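PDB 2XEM: DYNE7 from Micromonospora chersina, which acts as a hot-dog fold thioesterase in dynemicin biosynthesis, probably releasing a polyene chain from the enediyne polyketide synthase. Local coordinates for residues 60-65 with 119-124; 91-96 with 129-134; 50-55 with 135-140; 66-71 with 114-119. All blocks are in the same frame, centred on the assembly; numbering follows the deposited sequence.

From the N terminus, the chain reaches helix 50-55, which opens interaction 3, and then strand 60-71, whose first half enters interaction 1 and second half interaction 4. Residues 91-96, the turn between strands 80-91 and 94-105 and the start of the latter, begin interaction 2. Strand 110-124 then closes interaction 4 with residues 114-119 and interaction 1 with 119-124, the two sharing Val-119. Residues 129-134 close interaction 2, and 135-140 close interaction 3, the outermost loop, which encloses all the others. Interaction 4 is nested within interaction 1, while interaction 2 crosses both. Interactions 1 and 4 build one strand pair, interaction 2 packs the turn against the segment leaving strand 129-131, and interaction 3 joins two short helices.

Interaction 1 of 4, residues 60-65 with 119-124; sequences LALVTV and VACMRR
Ala-61 and Met-122 exchange a pair of backbone hydrogen bonds, Ala-61 N to Met-122 O at 2.7 Å and Met-122 N to Ala-61 O at 2.8 Å. Two residues on, Val-63 and Ala-120 repeat the exchange; the bond from Val-63 N to Ala-120 O is nearly straight (173° at the hydrogen) and lies in the carbonyl plane. Leu-62 and Cys-121 form the non-hydrogen-bonded pair between them, and Thr-64 with Val-119 follows beyond. This is a strand pair of the hot-dog fold, in which a curved antiparallel sheet wraps a long helix: Leu-62 packs on Leu-45 and the Thr-64 hydroxyl serves Arg-41, both of helix 32-48. Around Leu-62 apolar atoms suit that face; its CD2 meets Cys-121 SG at 3.8 Å. On the opposite face Val-63 and Met-122 cross at about a right angle. With Val-63 CG2 anti to the carbonyl carbon, this methyl lies 3.6 Å from Met-122 CG, and the flexible methionine bends away beyond it onto Leu-129 and Pro-131. Farther along, Val-65 CG2 touches Ala-120 CB at 3.9 Å. Back on the face of Leu-62, Leu-60 CD1 reaches 3.3 Å from Met-122 O.

Interaction 2 of 4, residues 91-96 with 129-134; sequences DGHRIA and LEPVEV
His-93 and Val-134 carry the close part of this contact. The methyl CG2 of Val-134 sits 3.4 Å from Gly-92 O and 3.8 Å from Ile-95 CG1, while its CG1 meets Ile-95 CD1. Branched aliphatic chains fit here because Ile-95 continues inward onto Leu-138 and Leu-142 of helix 136-143. Tight too is the approach of His-93 CB to Val-132 O, at 3.0 Å. His-93 CG stands between its backbone N and carbonyl carbon (chi1 74°), and the ring it begins meets Pro-131 CB over one face, 3.7 Å from the centroid, a CH-pi contact; Arg-94 CG lies on the opposite face. Gly-92, which precedes His-93 in a type II' beta turn, suits its place because its phi is positive (79°). The loose side is the exposed outer edge, where Glu-133 starts away from the turn. An alanine at His-93 would probably leave Pro-131 CB without the ring it rests on and open a gap between Pro-131 and Arg-94. The two segments share no hydrogen bond, and ND1 of His-93 is buried without a partner; shape and dispersion therefore hold the contact, while backbone bonds from His-93 and Val-132 to Cys-121 anchor each segment to strand 110-124.

Interaction 3 of 4, residues 50-55 with 135-140; sequences PGVMAA and PAELRR
Glu-137 OE2 lies against the first turn of helix 50-55, where Val-52 N donates a weak, bent hydrogen bond to it at 3.0 Å (124° at the hydrogen). The other carboxylate oxygen, OE1, takes a second weak bond, from Gly-51 N at 3.3 Å, and also rests 3.3 Å from Pro-50 CD. The acid gets there by a stretched chain, its CG anti to the backbone N (chi1 -176°) and the remainder extended. Glycine suits position 51 because OE2 comes within 3.1 Å of Gly-51 CA, and a CB pointing this way would collide with it. Proline at 50, with no N-H to offer, fits the opening of a helix. A negative group beside backbone N-H groups at a helix start is likely to be electrostatically favourable. Under this polar layer Val-52 slides past Glu-137 in the opposite direction: its CG2 packs on Pro-135 CB and Leu-138 CB, both at 3.9 Å. Val-52 and Leu-138 both continue onto Leu-45 of helix 32-48, so the apolar side of the contact faces inward. Pro-135 occupies the N-cap position of helix 136-143. The arrangement is helix-helix packing, the short axes coming within 9.1 Å with 134° between their directions, beside the long central helix of the hot-dog fold.

Interaction 4 of 4, residues 66-71 with 114-119; sequences DCHADF and QGRQTV
Residues Asp-66 to Asp-70 pair with Gln-114 to Thr-118 as antiparallel strands of the hot-dog sheet, at the edge where strand 60-71 also pairs antiparallel with a strand of the second subunit, so that the sheet runs on across that interface. Backbone bonds link Asp-66 with Thr-118, His-68 with Arg-116 and Asp-70 with Gln-114. The bond from Asp-66 N to Thr-118 O is weak, at 3.4 Å; Val-65 N bonds to the same oxygen, the pattern of a classic beta bulge. On the face toward helix 32-48 Cys-67 and Ala-69 are small, while the longer Gln-117 reaches Arg-41 with OE1; a CB on Gly-115 would press on His-68 O.

The opposite face is polar. With chi1 at 53°, Asp-66 CG stands between its own backbone N and carbonyl carbon, and OD2 accepts from Thr-118 OG1 at 2.8 Å, on the syn side and 27° out of the carboxylate plane. An alanine in place of Asp-66 would probably leave the Thr-118 hydroxyl without this acceptor and freer to turn.

Farther along, the Arg-116 guanidinium lies flat on the His-68 ring, planes 18° apart and NH2 3.4 Å from His-68 CG. Arginine suits this place because its flat group can cover an aromatic ring while an edge N-H still serves a water, which accepts from Arg-116 NH1 at 2.9 Å and donates to Asp-70 OD2 at 2.6 Å.

Interaction 1 of 4, residues 60-65 with 119-124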
loop_
_atom_site.group_PDB
_atom_site.type_symbol
_atom_site.label_atom_id
_atom_site.label_comp_id
_atom_site.label_asym_id
_atom_site.label_seq_id
_atom_site.Cartn_x
_atom_site.Cartn_y
_atom_site.Cartn_z
ATOM N N LEU D 60 19.591 3.606 14.540
ATOM C CA LEU D 60 18.441 3.572 15.451
ATOM C C LEU D 60 17.190 3.104 14.689
ATOM O O LEU D 60 16.994 3.489 13.545
ATOM C CB LEU D 60 18.208 4.941 16.113
ATOM C CG LEU D 60 17.077 5.033 17.172
ATOM C CD1 LEU D 60 17.434 4.301 18.467
ATOM C CD2 LEU D 60 16.729 6.472 17.478
ATOM N N ALA D 61 16.362 2.277 15.325
ATOM C CA ALA D 61 15.100 1.818 14.776
ATOM C C ALA D 61 13.990 1.904 15.817
ATOM O O ALA D 61 14.200 1.629 17.011
ATOM C CB ALA D 61 15.240 0.381 14.276
ATOM N N LEU D 62 12.807 2.311 15.350
ATOM C CA LEU D 62 11.579 2.226 16.134
ATOM C C LEU D 62 10.873 0.950 15.756
ATOM O O LEU D 62 10.415 0.800 14.613
ATOM C CB LEU D 62 10.671 3.453 15.934
ATOM C CG LEU D 62 11.234 4.832 16.324
ATOM C CD1 LEU D 62 10.197 5.905 16.078
ATOM C CD2 LEU D 62 11.697 4.902 17.772
ATOM N N VAL D 63 10.829 0.007 16.693
ATOM C CA VAL D 63 10.240 -1.308 16.440
ATOM C C VAL D 63 8.842 -1.363 17.086
ATOM O O VAL D 63 8.710 -1.136 18.295
ATOM C CB VAL D 63 11.206 -2.402 16.958
ATOM C CG1 VAL D 63 10.583 -3.807 16.895
ATOM C CG2 VAL D 63 12.551 -2.341 16.208
ATOM N N THR D 64 7.798 -1.609 16.277
ATOM C CA THR D 64 6.444 -1.734 16.799
ATOM C C THR D 64 6.297 -3.051 17.592
ATOM O O THR D 64 6.635 -4.116 17.101
ATOM C CB THR D 64 5.395 -1.591 15.671
ATOM O OG1 THR D 64 5.682 -0.431 14.902
ATOM C CG2 THR D 64 3.977 -1.462 16.200
ATOM N N VAL D 65 5.803 -2.942 18.823
ATOM C CA VAL D 65 5.555 -4.059 19.763
ATOM C C VAL D 65 4.105 -4.523 19.589
ATOM O O VAL D 65 3.815 -5.724 19.560
ATOM C CB VAL D 65 5.880 -3.637 21.234
ATOM C CG1 VAL D 65 5.480 -4.715 22.242
ATOM C CG2 VAL D 65 7.349 -3.265 21.384
ATOM N N VAL D 119 5.771 1.227 20.769
ATOM C CA VAL D 119 7.038 1.091 20.050
ATOM C C VAL D 119 8.213 0.913 21.005
ATOM O O VAL D 119 8.172 1.403 22.135
ATOM C CB VAL D 119 7.312 2.236 19.030
ATOM C CG1 VAL D 119 6.180 2.417 18.038
ATOM C CG2 VAL D 119 7.705 3.561 19.728
ATOM N N ALA D 120 9.245 0.214 20.565
ATOM C CA ALA D 120 10.485 0.087 21.325
ATOM C C ALA D 120 11.619 0.749 20.532
ATOM O O ALA D 120 11.686 0.600 19.311
ATOM C CB ALA D 120 10.803 -1.389 21.565
ATOM N N CYS D 121 12.481 1.510 21.216
ATOM C CA CYS D 121 13.678 2.076 20.620
ATOM C C CYS D 121 14.760 0.998 20.618
ATOM O O CYS D 121 15.073 0.427 21.668
ATOM C CB CYS D 121 14.126 3.316 21.391
ATOM S SG CYS D 121 12.931 4.675 21.341
ATOM N N MET D 122 15.302 0.708 19.437
ATOM C CA MET D 122 16.329 -0.320 19.276
ATOM C C MET D 122 17.445 0.144 18.366
ATOM O O MET D 122 17.274 1.080 17.591
ATOM C CB MET D 122 15.760 -1.648 18.741
ATOM C CG MET D 122 14.402 -2.023 19.277
ATOM S SD MET D 122 14.371 -3.695 19.896
ATOM C CE MET D 122 14.157 -3.340 21.575
ATOM N N ARG D 123 18.587 -0.523 18.461
ATOM C CA ARG D 123 19.711 -0.327 17.557
ATOM C C ARG D 123 20.103 -1.654 16.896
ATOM O O ARG D 123 19.923 -2.722 17.488
ATOM C CB ARG D 123 20.880 0.384 18.267
ATOM C CG ARG D 123 22.053 -0.503 18.648
ATOM C CD ARG D 123 22.261 -0.577 20.140
ATOM N NE ARG D 123 23.510 0.058 20.556
ATOM C CZ ARG D 123 23.990 0.027 21.794
ATOM N NH1 ARG D 123 23.331 -0.612 22.754
ATOM N NH2 ARG D 123 25.136 0.631 22.083
ATOM N N ARG D 124 20.584 -1.586 15.646
ATOM C CA ARG D 124 21.096 -2.764 14.944
ATOM C C ARG D 124 22.454 -3.131 15.532
ATOM O O ARG D 124 23.379 -2.312 15.500
ATOM C CB ARG D 124 21.157 -2.552 13.414
ATOM C CG ARG D 124 21.663 -1.177 12.969
ATOM C CD ARG D 124 21.571 -0.995 11.466
ATOM N NE ARG D 124 22.799 -1.405 10.784
ATOM C CZ ARG D 124 23.709 -0.562 10.305
ATOM N NH1 ARG D 124 23.538 0.750 10.423
ATOM N NH2 ARG D 124 24.794 -1.024 9.697
#

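Interaction 2 of 4, residues 91-96 with 129-134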
loop_
_atom_site.group_PDB
_atom_site.type_symbol
_atom_site.label_atom_id
_atom_site.label_comp_id
_atom_site.label_asym_id
_atom_site.label_seq_id
_atom_site.Cartn_x
_atom_site.Cartn_y
_atom_site.Cartn_z
ATOM N N ASP D 91 7.684 3.811 29.233
ATOM C CA ASP D 91 8.075 2.749 30.159
ATOM C C ASP D 91 9.388 2.089 29.709
ATOM O O ASP D 91 9.363 1.087 28.985
ATOM C CB ASP D 91 6.928 1.725 30.295
ATOM C CG ASP D 91 7.131 0.641 31.344
ATOM O OD1 ASP D 91 7.922 0.865 32.296
ATOM O OD2 ASP D 91 6.458 -0.405 31.249
ATOM N N GLY D 92 10.512 2.690 30.126
ATOM C CA GLY D 92 11.862 2.234 29.807
ATOM C C GLY D 92 12.304 2.644 28.418
ATOM O O GLY D 92 12.456 3.841 28.147
ATOM N N HIS D 93 12.580 1.635 27.554
ATOM C CA HIS D 93 12.824 1.746 26.115
ATOM C C HIS D 93 11.494 1.756 25.313
ATOM O O HIS D 93 11.535 1.919 24.103
ATOM C CB HIS D 93 13.797 0.626 25.631
ATOM C CG HIS D 93 13.189 -0.731 25.550
ATOM N ND1 HIS D 93 12.993 -1.360 24.336
ATOM C CD2 HIS D 93 12.753 -1.538 26.537
ATOM C CE1 HIS D 93 12.438 -2.527 24.626
ATOM N NE2 HIS D 93 12.278 -2.678 25.938
ATOM N N ARG D 94 10.338 1.573 25.982
ATOM C CA ARG D 94 9.030 1.529 25.323
ATOM C C ARG D 94 8.220 2.818 25.415
ATOM O O ARG D 94 8.254 3.518 26.425
ATOM C CB ARG D 94 8.195 0.356 25.804
ATOM C CG ARG D 94 8.589 -0.944 25.166
ATOM C CD ARG D 94 7.971 -2.058 25.992
ATOM N NE ARG D 94 8.328 -3.375 25.475
ATOM C CZ ARG D 94 7.493 -4.402 25.342
ATOM N NH1 ARG D 94 6.224 -4.288 25.715
ATOM N NH2 ARG D 94 7.923 -5.556 24.845
ATOM N N ILE D 95 7.482 3.111 24.343
ATOM C CA ILE D 95 6.623 4.283 24.198
ATOM C C ILE D 95 5.252 3.786 23.759
ATOM O O ILE D 95 5.138 3.179 22.701
ATOM C CB ILE D 95 7.212 5.285 23.136
ATOM C CG1 ILE D 95 8.652 5.750 23.490
ATOM C CG2 ILE D 95 6.266 6.465 22.917
ATOM C CD1 ILE D 95 9.452 6.272 22.292
ATOM N N ALA D 96 4.214 4.086 24.537
ATOM C CA ALA D 96 2.824 3.836 24.152
ATOM C C ALA D 96 2.191 5.161 23.773
ATOM O O ALA D 96 2.247 6.119 24.542
ATOM C CB ALA D 96 2.063 3.175 25.300
ATOM N N LEU D 129 18.366 -6.801 16.713
ATOM C CA LEU D 129 18.245 -5.492 17.349
ATOM C C LEU D 129 18.273 -5.664 18.857
ATOM O O LEU D 129 17.857 -6.705 19.374
ATOM C CB LEU D 129 16.952 -4.772 16.914
ATOM C CG LEU D 129 16.742 -4.578 15.417
ATOM C CD1 LEU D 129 15.308 -4.880 15.026
ATOM C CD2 LEU D 129 17.165 -3.193 14.972
ATOM N N GLU D 130 18.783 -4.649 19.561
ATOM C CA GLU D 130 18.835 -4.639 21.024
ATOM C C GLU D 130 18.170 -3.370 21.614
ATOM O O GLU D 130 18.250 -2.312 20.969
ATOM C CB GLU D 130 20.273 -4.877 21.533
ATOM C CG GLU D 130 21.237 -3.715 21.403
ATOM C CD GLU D 130 22.600 -3.931 22.038
ATOM O OE1 GLU D 130 22.665 -4.461 23.172
ATOM O OE2 GLU D 130 23.608 -3.524 21.415
ATOM N N PRO D 131 17.525 -3.454 22.820
ATOM C CA PRO D 131 16.878 -2.264 23.401
ATOM C C PRO D 131 17.867 -1.154 23.697
ATOM O O PRO D 131 18.991 -1.414 24.121
ATOM C CB PRO D 131 16.242 -2.784 24.698
ATOM C CG PRO D 131 16.177 -4.235 24.546
ATOM C CD PRO D 131 17.353 -4.619 23.708
ATOM N N VAL D 132 17.449 0.082 23.420
ATOM C CA VAL D 132 18.187 1.297 23.757
ATOM C C VAL D 132 17.208 2.194 24.522
ATOM O O VAL D 132 16.008 2.165 24.239
ATOM C CB VAL D 132 18.735 1.983 22.465
ATOM C CG1 VAL D 132 19.284 3.372 22.730
ATOM C CG2 VAL D 132 19.795 1.121 21.788
ATOM N N GLU D 133 17.716 2.975 25.496
ATOM C CA GLU D 133 16.930 3.994 26.186
ATOM C C GLU D 133 16.236 4.916 25.177
ATOM O O GLU D 133 16.836 5.210 24.135
ATOM C CB GLU D 133 17.866 4.828 27.061
ATOM C CG GLU D 133 17.331 5.105 28.455
ATOM C CD GLU D 133 17.940 4.213 29.520
ATOM O OE1 GLU D 133 18.783 4.716 30.297
ATOM O OE2 GLU D 133 17.606 3.006 29.555
ATOM N N VAL D 134 14.985 5.342 25.441
ATOM C CA VAL D 134 14.352 6.378 24.620
ATOM C C VAL D 134 15.304 7.605 24.580
ATOM O O VAL D 134 15.721 8.069 25.637
ATOM C CB VAL D 134 12.946 6.762 25.154
ATOM C CG1 VAL D 134 12.315 7.868 24.288
ATOM C CG2 VAL D 134 12.018 5.528 25.260
#

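Interaction 3 of 4, residues 50-55 with 135-140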
loop_
_atom_site.group_PDB
_atom_site.type_symbol
_atom_site.label_atom_id
_atom_site.label_comp_id
_atom_site.label_asym_id
_atom_site.label_seq_id
_atom_site.Cartn_x
_atom_site.Cartn_y
_atom_site.Cartn_z
ATOM N N PRO D 50 13.992 16.209 15.524
ATOM C CA PRO D 50 14.752 15.981 14.276
ATOM C C PRO D 50 16.075 15.233 14.433
ATOM O O PRO D 50 16.509 14.601 13.481
ATOM C CB PRO D 50 14.965 17.407 13.728
ATOM C CG PRO D 50 14.931 18.284 14.929
ATOM C CD PRO D 50 13.864 17.663 15.795
ATOM N N GLY D 51 16.717 15.332 15.604
ATOM C CA GLY D 51 17.936 14.584 15.910
ATOM C C GLY D 51 17.686 13.089 15.898
ATOM O O GLY D 51 18.518 12.328 15.396
ATOM N N VAL D 52 16.523 12.653 16.432
ATOM C CA VAL D 52 16.089 11.250 16.433
ATOM C C VAL D 52 15.818 10.784 14.991
ATOM O O VAL D 52 16.247 9.695 14.611
ATOM C CB VAL D 52 14.870 10.996 17.369
ATOM C CG1 VAL D 52 14.455 9.536 17.347
ATOM C CG2 VAL D 52 15.139 11.464 18.799
ATOM N N MET D 53 15.113 11.612 14.204
ATOM C CA MET D 53 14.847 11.406 12.769
ATOM C C MET D 53 16.144 11.062 12.010
ATOM O O MET D 53 16.158 10.098 11.246
ATOM C CB MET D 53 14.126 12.630 12.167
ATOM C CG MET D 53 14.196 12.719 10.661
ATOM S SD MET D 53 13.359 14.145 9.932
ATOM C CE MET D 53 14.540 15.474 10.318
ATOM N N ALA D 54 17.230 11.814 12.263
ATOM C CA ALA D 54 18.550 11.584 11.658
ATOM C C ALA D 54 19.171 10.248 12.106
ATOM O O ALA D 54 19.747 9.540 11.276
ATOM C CB ALA D 54 19.482 12.740 11.986
ATOM N N ALA D 55 19.031 9.898 13.408
ATOM C CA ALA D 55 19.554 8.653 13.980
ATOM C C ALA D 55 18.890 7.418 13.358
ATOM O O ALA D 55 19.523 6.371 13.297
ATOM C CB ALA D 55 19.406 8.651 15.496
ATOM N N PRO D 135 15.722 8.098 23.390
ATOM C CA PRO D 135 16.585 9.303 23.365
ATOM C C PRO D 135 15.947 10.466 24.121
ATOM O O PRO D 135 14.733 10.634 24.062
ATOM C CB PRO D 135 16.739 9.610 21.859
ATOM C CG PRO D 135 16.509 8.267 21.178
ATOM C CD PRO D 135 15.446 7.598 22.019
ATOM N N ALA D 136 16.769 11.258 24.838
ATOM C CA ALA D 136 16.311 12.397 25.653
ATOM C C ALA D 136 15.412 13.357 24.852
ATOM O O ALA D 136 14.364 13.766 25.342
ATOM C CB ALA D 136 17.506 13.130 26.213
ATOM N N GLU D 137 15.797 13.641 23.590
ATOM C CA GLU D 137 15.086 14.550 22.698
ATOM C C GLU D 137 13.649 14.077 22.441
ATOM O O GLU D 137 12.726 14.905 22.428
ATOM C CB GLU D 137 15.852 14.676 21.377
ATOM C CG GLU D 137 15.237 15.674 20.416
ATOM C CD GLU D 137 15.868 15.725 19.040
ATOM O OE1 GLU D 137 15.704 16.763 18.369
ATOM O OE2 GLU D 137 16.542 14.753 18.636
ATOM N N LEU D 138 13.471 12.752 22.243
ATOM C CA LEU D 138 12.176 12.145 22.004
ATOM C C LEU D 138 11.335 12.128 23.293
ATOM O O LEU D 138 10.163 12.470 23.246
ATOM C CB LEU D 138 12.354 10.722 21.416
ATOM C CG LEU D 138 11.099 9.917 21.073
ATOM C CD1 LEU D 138 10.090 10.754 20.208
ATOM C CD2 LEU D 138 11.480 8.636 20.344
ATOM N N ARG D 139 11.930 11.742 24.433
ATOM C CA ARG D 139 11.284 11.820 25.752
ATOM C C ARG D 139 10.699 13.234 25.970
ATOM O O ARG D 139 9.507 13.382 26.257
ATOM C CB ARG D 139 12.314 11.494 26.872
ATOM C CG ARG D 139 11.682 11.232 28.236
ATOM C CD ARG D 139 12.546 11.715 29.395
ATOM N NE ARG D 139 11.842 11.703 30.686
ATOM C CZ ARG D 139 11.035 12.671 31.130
ATOM N NH1 ARG D 139 10.777 13.734 30.375
ATOM N NH2 ARG D 139 10.468 12.571 32.326
ATOM N N ARG D 140 11.555 14.248 25.801
ATOM C CA ARG D 140 11.262 15.672 25.881
ATOM C C ARG D 140 10.069 16.060 24.958
ATOM O O ARG D 140 9.116 16.691 25.398
ATOM C CB ARG D 140 12.549 16.425 25.477
ATOM C CG ARG D 140 12.724 17.786 26.040
ATOM C CD ARG D 140 14.185 18.216 26.033
ATOM N NE ARG D 140 14.741 18.410 24.682
ATOM C CZ ARG D 140 15.864 17.845 24.235
ATOM N NH1 ARG D 140 16.573 17.041 25.020
ATOM N NH2 ARG D 140 16.284 18.075 23.004
#

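Interaction 4 of 4, residues 66-71 with 114-119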
loop_
_atom_site.group_PDB
_atom_site.type_symbol
_atom_site.label_atom_id
_atom_site.label_comp_id
_atom_site.label_asym_id
_atom_site.label_seq_id
_atom_site.Cartn_x
_atom_site.Cartn_y
_atom_site.Cartn_z
ATOM N N ASP D 66 3.189 -3.567 19.510
ATOM C CA ASP D 66 1.772 -3.848 19.264
ATOM C C ASP D 66 1.080 -2.621 18.686
ATOM O O ASP D 66 1.629 -1.523 18.741
ATOM C CB ASP D 66 1.050 -4.323 20.545
ATOM C CG ASP D 66 1.195 -3.413 21.764
ATOM O OD1 ASP D 66 1.614 -3.905 22.807
ATOM O OD2 ASP D 66 0.887 -2.206 21.658
ATOM N N CYS D 67 -0.092 -2.815 18.101
ATOM C CA CYS D 67 -0.939 -1.727 17.637
ATOM C C CYS D 67 -2.404 -2.178 17.684
ATOM O O CYS D 67 -2.695 -3.376 17.760
ATOM C CB CYS D 67 -0.536 -1.284 16.237
ATOM S SG CYS D 67 -0.877 -2.520 14.963
ATOM N N HIS D 68 -3.310 -1.201 17.649
ATOM C CA HIS D 68 -4.738 -1.400 17.849
ATOM C C HIS D 68 -5.486 -0.280 17.123
ATOM O O HIS D 68 -4.980 0.847 17.038
ATOM C CB HIS D 68 -5.072 -1.382 19.353
ATOM C CG HIS D 68 -6.430 -1.944 19.654
ATOM N ND1 HIS D 68 -7.552 -1.134 19.699
ATOM C CD2 HIS D 68 -6.813 -3.231 19.835
ATOM C CE1 HIS D 68 -8.571 -1.949 19.932
ATOM N NE2 HIS D 68 -8.176 -3.220 20.017
ATOM N N ALA D 69 -6.662 -0.592 16.586
ATOM C CA ALA D 69 -7.595 0.412 16.081
ATOM C C ALA D 69 -9.021 -0.002 16.371
ATOM O O ALA D 69 -9.329 -1.190 16.334
ATOM C CB ALA D 69 -7.403 0.649 14.580
ATOM N N ASP D 70 -9.870 0.979 16.755
ATOM C CA ASP D 70 -11.328 0.844 16.880
ATOM C C ASP D 70 -11.962 1.748 15.837
ATOM O O ASP D 70 -11.602 2.924 15.767
ATOM C CB ASP D 70 -11.785 1.283 18.283
ATOM C CG ASP D 70 -11.362 0.306 19.356
ATOM O OD1 ASP D 70 -11.956 -0.786 19.430
ATOM O OD2 ASP D 70 -10.440 0.632 20.124
ATOM N N PHE D 71 -12.893 1.232 15.052
ATOM C CA PHE D 71 -13.482 1.977 13.916
ATOM C C PHE D 71 -14.931 2.356 14.229
ATOM O O PHE D 71 -15.695 1.504 14.694
ATOM C CB PHE D 71 -13.401 1.144 12.611
ATOM C CG PHE D 71 -11.993 0.659 12.314
ATOM C CD1 PHE D 71 -11.096 1.465 11.617
ATOM C CD2 PHE D 71 -11.554 -0.588 12.772
ATOM C CE1 PHE D 71 -9.793 1.030 11.350
ATOM C CE2 PHE D 71 -10.247 -1.030 12.500
ATOM C CZ PHE D 71 -9.378 -0.216 11.779
ATOM N N GLN D 114 -10.321 5.351 16.638
ATOM C CA GLN D 114 -9.251 5.598 17.605
ATOM C C GLN D 114 -8.231 4.477 17.477
ATOM O O GLN D 114 -8.536 3.418 16.928
ATOM C CB GLN D 114 -9.784 5.716 19.041
ATOM C CG GLN D 114 -10.587 7.014 19.284
ATOM C CD GLN D 114 -11.206 7.043 20.640
ATOM O OE1 GLN D 114 -11.922 6.132 21.038
ATOM N NE2 GLN D 114 -10.949 8.103 21.388
ATOM N N GLY D 115 -7.018 4.735 17.943
ATOM C CA GLY D 115 -5.975 3.728 17.883
ATOM C C GLY D 115 -4.952 3.850 18.975
ATOM O O GLY D 115 -4.941 4.827 19.738
ATOM N N ARG D 116 -4.072 2.844 19.044
ATOM C CA ARG D 116 -2.980 2.814 20.009
ATOM C C ARG D 116 -1.848 2.049 19.384
ATOM O O ARG D 116 -2.089 1.137 18.592
ATOM C CB ARG D 116 -3.372 2.061 21.310
ATOM C CG ARG D 116 -4.413 2.700 22.175
ATOM C CD ARG D 116 -4.594 1.916 23.493
ATOM N NE ARG D 116 -4.778 0.457 23.315
ATOM C CZ ARG D 116 -5.944 -0.151 23.122
ATOM N NH1 ARG D 116 -7.065 0.556 23.030
ATOM N NH2 ARG D 116 -6.003 -1.470 23.034
ATOM N N GLN D 117 -0.627 2.338 19.828
ATOM C CA GLN D 117 0.553 1.611 19.376
ATOM C C GLN D 117 1.606 1.677 20.465
ATOM O O GLN D 117 1.743 2.724 21.112
ATOM C CB GLN D 117 1.082 2.318 18.124
ATOM C CG GLN D 117 2.177 1.638 17.411
ATOM C CD GLN D 117 2.575 2.547 16.303
ATOM O OE1 GLN D 117 3.387 3.454 16.483
ATOM N NE2 GLN D 117 1.905 2.412 15.184
ATOM N N THR D 118 2.364 0.579 20.645
ATOM C CA THR D 118 3.562 0.598 21.484
ATOM C C THR D 118 4.753 0.393 20.600
ATOM O O THR D 118 4.757 -0.519 19.784
ATOM C CB THR D 118 3.516 -0.471 22.599
ATOM O OG1 THR D 118 2.257 -0.412 23.243
ATOM C CG2 THR D 118 4.640 -0.299 23.635
ATOM N N VAL D 119 5.771 1.227 20.769
ATOM C CA VAL D 119 7.038 1.091 20.050
ATOM C C VAL D 119 8.213 0.913 21.005
ATOM O O VAL D 119 8.172 1.403 22.135
ATOM C CB VAL D 119 7.312 2.236 19.030
ATOM C CG1 VAL D 119 6.180 2.417 18.038
ATOM C CG2 VAL D 119 7.705 3.561 19.728
HETATM O O HOH W 1 -9.841 -0.108 22.528
#